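Local coordinates for archaeal flagellar ATP-binding protein FlaH (Methanocaldococcus jannaschii DSM 2661, PDB 4WIA) that is probably an ATP- and magnesium-binding component of the archaellum, the archaeal flagellum, and may regulate its assembly, at residues V142-K150 and V172-T181. Sequence-based numbering, arbitrary orientation.
Sequences VDDLMAFFK and VLTIIRTSAT
V142 and V172 meet on the tight inner side of a seam between two nearly parallel helices whose axes, inclined by 14°, come within 10.1 Å. V142 splits its branches: CG2 presses on V172 CG1 at 3.4 Å, closer than ordinary van der Waals contact, while CG1, set anti to the backbone N (chi1 -178°), meets I176 CG1 at 3.8 Å, the two side chains crossing at about a right angle. One turn on, the bent chain of selenomethionine M146 wraps S179, its CE lying 3.3 Å from S179 OG. Both helices flank the mixed sheet of a KaiC-like P-loop NTPase, and I176 and M146 also rest on strand 29-33, which leads into the probable Walker A loop. The outer side is looser and more polar. There the exposed D143 lays OD1 against the aliphatic end of I175, nearest CG2 at 3.4 Å. K150, its chain kinked near the start, reaches across to the last turn of helix 170-179, where NZ donates to S179 O in the carbonyl plane (C=O...N angle 149°); at 2.5 Å the bond is short and its exact length doubtful. A methionine here, with no ammonium to donate, is likely to leave the S179 carbonyl without this mate from the facing helix.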
loop_
_atom_site.group_PDB
_atom_site.type_symbol
_atom_site.label_atom_id
_atom_site.label_comp_id
_atom_site.label_asym_id
_atom_site.label_seq_id
_atom_site.Cartn_x
_atom_site.Cartn_y
_atom_site.Cartn_z
ATOM N N VAL A 142 18.341 11.882 32.537
ATOM C CA VAL A 142 18.261 10.876 31.460
ATOM C C VAL A 142 17.506 9.627 31.862
ATOM O O VAL A 142 16.715 9.125 31.087
ATOM C CB VAL A 142 19.677 10.530 30.919
ATOM C CG1 VAL A 142 19.616 9.516 29.766
ATOM C CG2 VAL A 142 20.301 11.814 30.416
ATOM N N ASP A 143 17.744 9.132 33.070
ATOM C CA ASP A 143 17.022 7.969 33.583
ATOM C C ASP A 143 15.509 8.213 33.552
ATOM O O ASP A 143 14.727 7.294 33.296
ATOM C CB ASP A 143 17.470 7.675 35.021
ATOM C CG ASP A 143 18.924 7.297 35.102
ATOM O OD1 ASP A 143 19.356 6.369 34.385
ATOM O OD2 ASP A 143 19.655 7.924 35.882
ATOM N N ASP A 144 15.116 9.457 33.865
ATOM C CA ASP A 144 13.694 9.846 33.872
ATOM C C ASP A 144 13.166 9.829 32.465
ATOM O O ASP A 144 12.060 9.375 32.200
ATOM C CB ASP A 144 13.486 11.261 34.410
ATOM C CG ASP A 144 13.928 11.430 35.872
ATOM O OD1 ASP A 144 13.727 10.525 36.705
ATOM O OD2 ASP A 144 14.458 12.508 36.179
ATOM N N LEU A 145 13.946 10.389 31.563
ATOM C CA LEU A 145 13.530 10.427 30.186
ATOM C C LEU A 145 13.402 9.017 29.623
ATOM O O LEU A 145 12.421 8.698 28.943
ATOM C CB LEU A 145 14.529 11.226 29.359
ATOM C CG LEU A 145 14.176 11.381 27.886
ATOM C CD1 LEU A 145 12.963 12.285 27.702
ATOM C CD2 LEU A 145 15.404 11.903 27.165
HETATM N N MSE A 146 14.391 8.178 29.940
HETATM C CA MSE A 146 14.388 6.777 29.468
HETATM C C MSE A 146 13.188 6.057 30.016
HETATM O O MSE A 146 12.517 5.330 29.319
HETATM C CB MSE A 146 15.678 6.007 29.802
HETATM C CG MSE A 146 16.928 6.530 29.079
HETATM SE SE MSE A 146 16.865 6.676 27.118
HETATM C CE MSE A 146 15.073 5.880 26.931
ATOM N N ALA A 147 12.916 6.253 31.285
ATOM C CA ALA A 147 11.766 5.607 31.932
ATOM C C ALA A 147 10.473 6.029 31.262
ATOM O O ALA A 147 9.573 5.222 31.095
ATOM C CB ALA A 147 11.743 5.946 33.426
ATOM N N PHE A 148 10.392 7.296 30.883
ATOM C CA PHE A 148 9.229 7.791 30.203
ATOM C C PHE A 148 9.063 7.147 28.823
ATOM O O PHE A 148 7.971 6.710 28.439
ATOM C CB PHE A 148 9.337 9.310 30.056
ATOM C CG PHE A 148 8.346 9.864 29.072
ATOM C CD1 PHE A 148 7.020 10.022 29.440
ATOM C CD2 PHE A 148 8.708 10.076 27.755
ATOM C CE1 PHE A 148 6.088 10.473 28.553
ATOM C CE2 PHE A 148 7.774 10.545 26.839
ATOM C CZ PHE A 148 6.450 10.747 27.240
ATOM N N PHE A 149 10.142 7.136 28.048
ATOM C CA PHE A 149 10.126 6.425 26.722
ATOM C C PHE A 149 9.721 4.948 26.848
ATOM O O PHE A 149 8.935 4.451 26.036
ATOM C CB PHE A 149 11.480 6.514 26.010
ATOM C CG PHE A 149 11.782 7.859 25.403
ATOM C CD1 PHE A 149 10.812 8.815 25.218
ATOM C CD2 PHE A 149 13.079 8.152 25.043
ATOM C CE1 PHE A 149 11.122 10.029 24.687
ATOM C CE2 PHE A 149 13.399 9.364 24.478
ATOM C CZ PHE A 149 12.417 10.298 24.281
ATOM N N LYS A 150 10.251 4.274 27.857
ATOM C CA LYS A 150 9.854 2.878 28.138
ATOM C C LYS A 150 8.347 2.686 28.401
ATOM O O LYS A 150 7.757 1.688 28.024
ATOM C CB LYS A 150 10.674 2.304 29.316
ATOM C CG LYS A 150 12.100 1.965 28.915
ATOM C CD LYS A 150 12.207 1.161 27.621
ATOM C CE LYS A 150 13.700 0.986 27.335
ATOM N NZ LYS A 150 14.134 -0.248 26.678
ATOM N N VAL A 172 26.372 9.438 30.371
ATOM C CA VAL A 172 25.002 9.560 29.885
ATOM C C VAL A 172 24.722 8.611 28.700
ATOM O O VAL A 172 23.652 7.958 28.595
ATOM C CB VAL A 172 24.742 11.016 29.464
ATOM C CG1 VAL A 172 23.336 11.163 28.926
ATOM C CG2 VAL A 172 24.968 11.977 30.618
ATOM N N LEU A 173 25.687 8.541 27.803
ATOM C CA LEU A 173 25.530 7.722 26.588
ATOM C C LEU A 173 25.300 6.260 26.956
ATOM O O LEU A 173 24.404 5.626 26.413
ATOM C CB LEU A 173 26.766 7.873 25.692
ATOM C CG LEU A 173 26.975 9.254 25.050
ATOM C CD1 LEU A 173 28.379 9.413 24.443
ATOM C CD2 LEU A 173 25.893 9.558 24.045
ATOM N N THR A 174 26.122 5.733 27.867
ATOM C CA THR A 174 25.970 4.362 28.367
ATOM C C THR A 174 24.545 4.050 28.831
ATOM O O THR A 174 24.063 2.943 28.637
ATOM C CB THR A 174 26.915 4.134 29.539
ATOM O OG1 THR A 174 28.282 4.225 29.102
ATOM C CG2 THR A 174 26.683 2.774 30.165
ATOM N N ILE A 175 23.864 5.031 29.425
ATOM C CA ILE A 175 22.511 4.821 29.941
ATOM C C ILE A 175 21.546 4.701 28.816
ATOM O O ILE A 175 20.640 3.878 28.824
ATOM C CB ILE A 175 22.069 5.983 30.897
ATOM C CG1 ILE A 175 22.901 5.944 32.175
ATOM C CG2 ILE A 175 20.580 5.893 31.232
ATOM C CD1 ILE A 175 22.867 7.234 32.958
ATOM N N ILE A 176 21.707 5.578 27.841
ATOM C CA ILE A 176 20.818 5.567 26.687
ATOM C C ILE A 176 20.976 4.233 25.987
ATOM O O ILE A 176 20.000 3.612 25.579
ATOM C CB ILE A 176 21.131 6.753 25.744
ATOM C CG1 ILE A 176 20.791 8.072 26.463
ATOM C CG2 ILE A 176 20.349 6.643 24.440
ATOM C CD1 ILE A 176 21.305 9.311 25.748
ATOM N N ARG A 177 22.222 3.809 25.827
ATOM C CA ARG A 177 22.519 2.576 25.066
ATOM C C ARG A 177 21.891 1.397 25.766
ATOM O O ARG A 177 21.351 0.513 25.121
ATOM C CB ARG A 177 24.029 2.340 24.944
ATOM C CG ARG A 177 24.783 3.292 24.038
ATOM C CD ARG A 177 26.259 3.104 24.294
ATOM N NE ARG A 177 27.174 4.029 23.614
ATOM C CZ ARG A 177 28.160 4.758 24.187
ATOM N NH1 ARG A 177 28.937 5.544 23.439
ATOM N NH2 ARG A 177 28.395 4.724 25.479
ATOM N N THR A 178 21.995 1.364 27.099
ATOM C CA THR A 178 21.343 0.307 27.869
ATOM C C THR A 178 19.824 0.297 27.659
ATOM O O THR A 178 19.200 -0.749 27.528
ATOM C CB THR A 178 21.710 0.414 29.370
ATOM O OG1 THR A 178 23.105 0.115 29.508
ATOM C CG2 THR A 178 20.915 -0.585 30.220
ATOM N N SER A 179 19.249 1.463 27.604
ATOM C CA SER A 179 17.839 1.556 27.461
ATOM C C SER A 179 17.410 1.170 26.042
ATOM O O SER A 179 16.325 0.673 25.808
ATOM C CB SER A 179 17.461 2.983 27.826
ATOM O OG SER A 179 16.136 3.038 28.317
ATOM N N ALA A 180 18.268 1.372 25.070
ATOM C CA ALA A 180 17.883 1.063 23.690
ATOM C C ALA A 180 17.430 -0.419 23.546
ATOM O O ALA A 180 18.050 -1.298 24.110
ATOM C CB ALA A 180 19.058 1.335 22.761
ATOM N N THR A 181 16.356 -0.684 22.804
ATOM C CA THR A 181 16.081 -2.028 22.372
ATOM C C THR A 181 16.830 -2.324 21.052
ATOM O O THR A 181 17.256 -3.459 20.808
ATOM C CB THR A 181 14.583 -2.286 22.169
ATOM O OG1 THR A 181 14.106 -1.508 21.059
ATOM C CG2 THR A 181 13.847 -1.970 23.416
#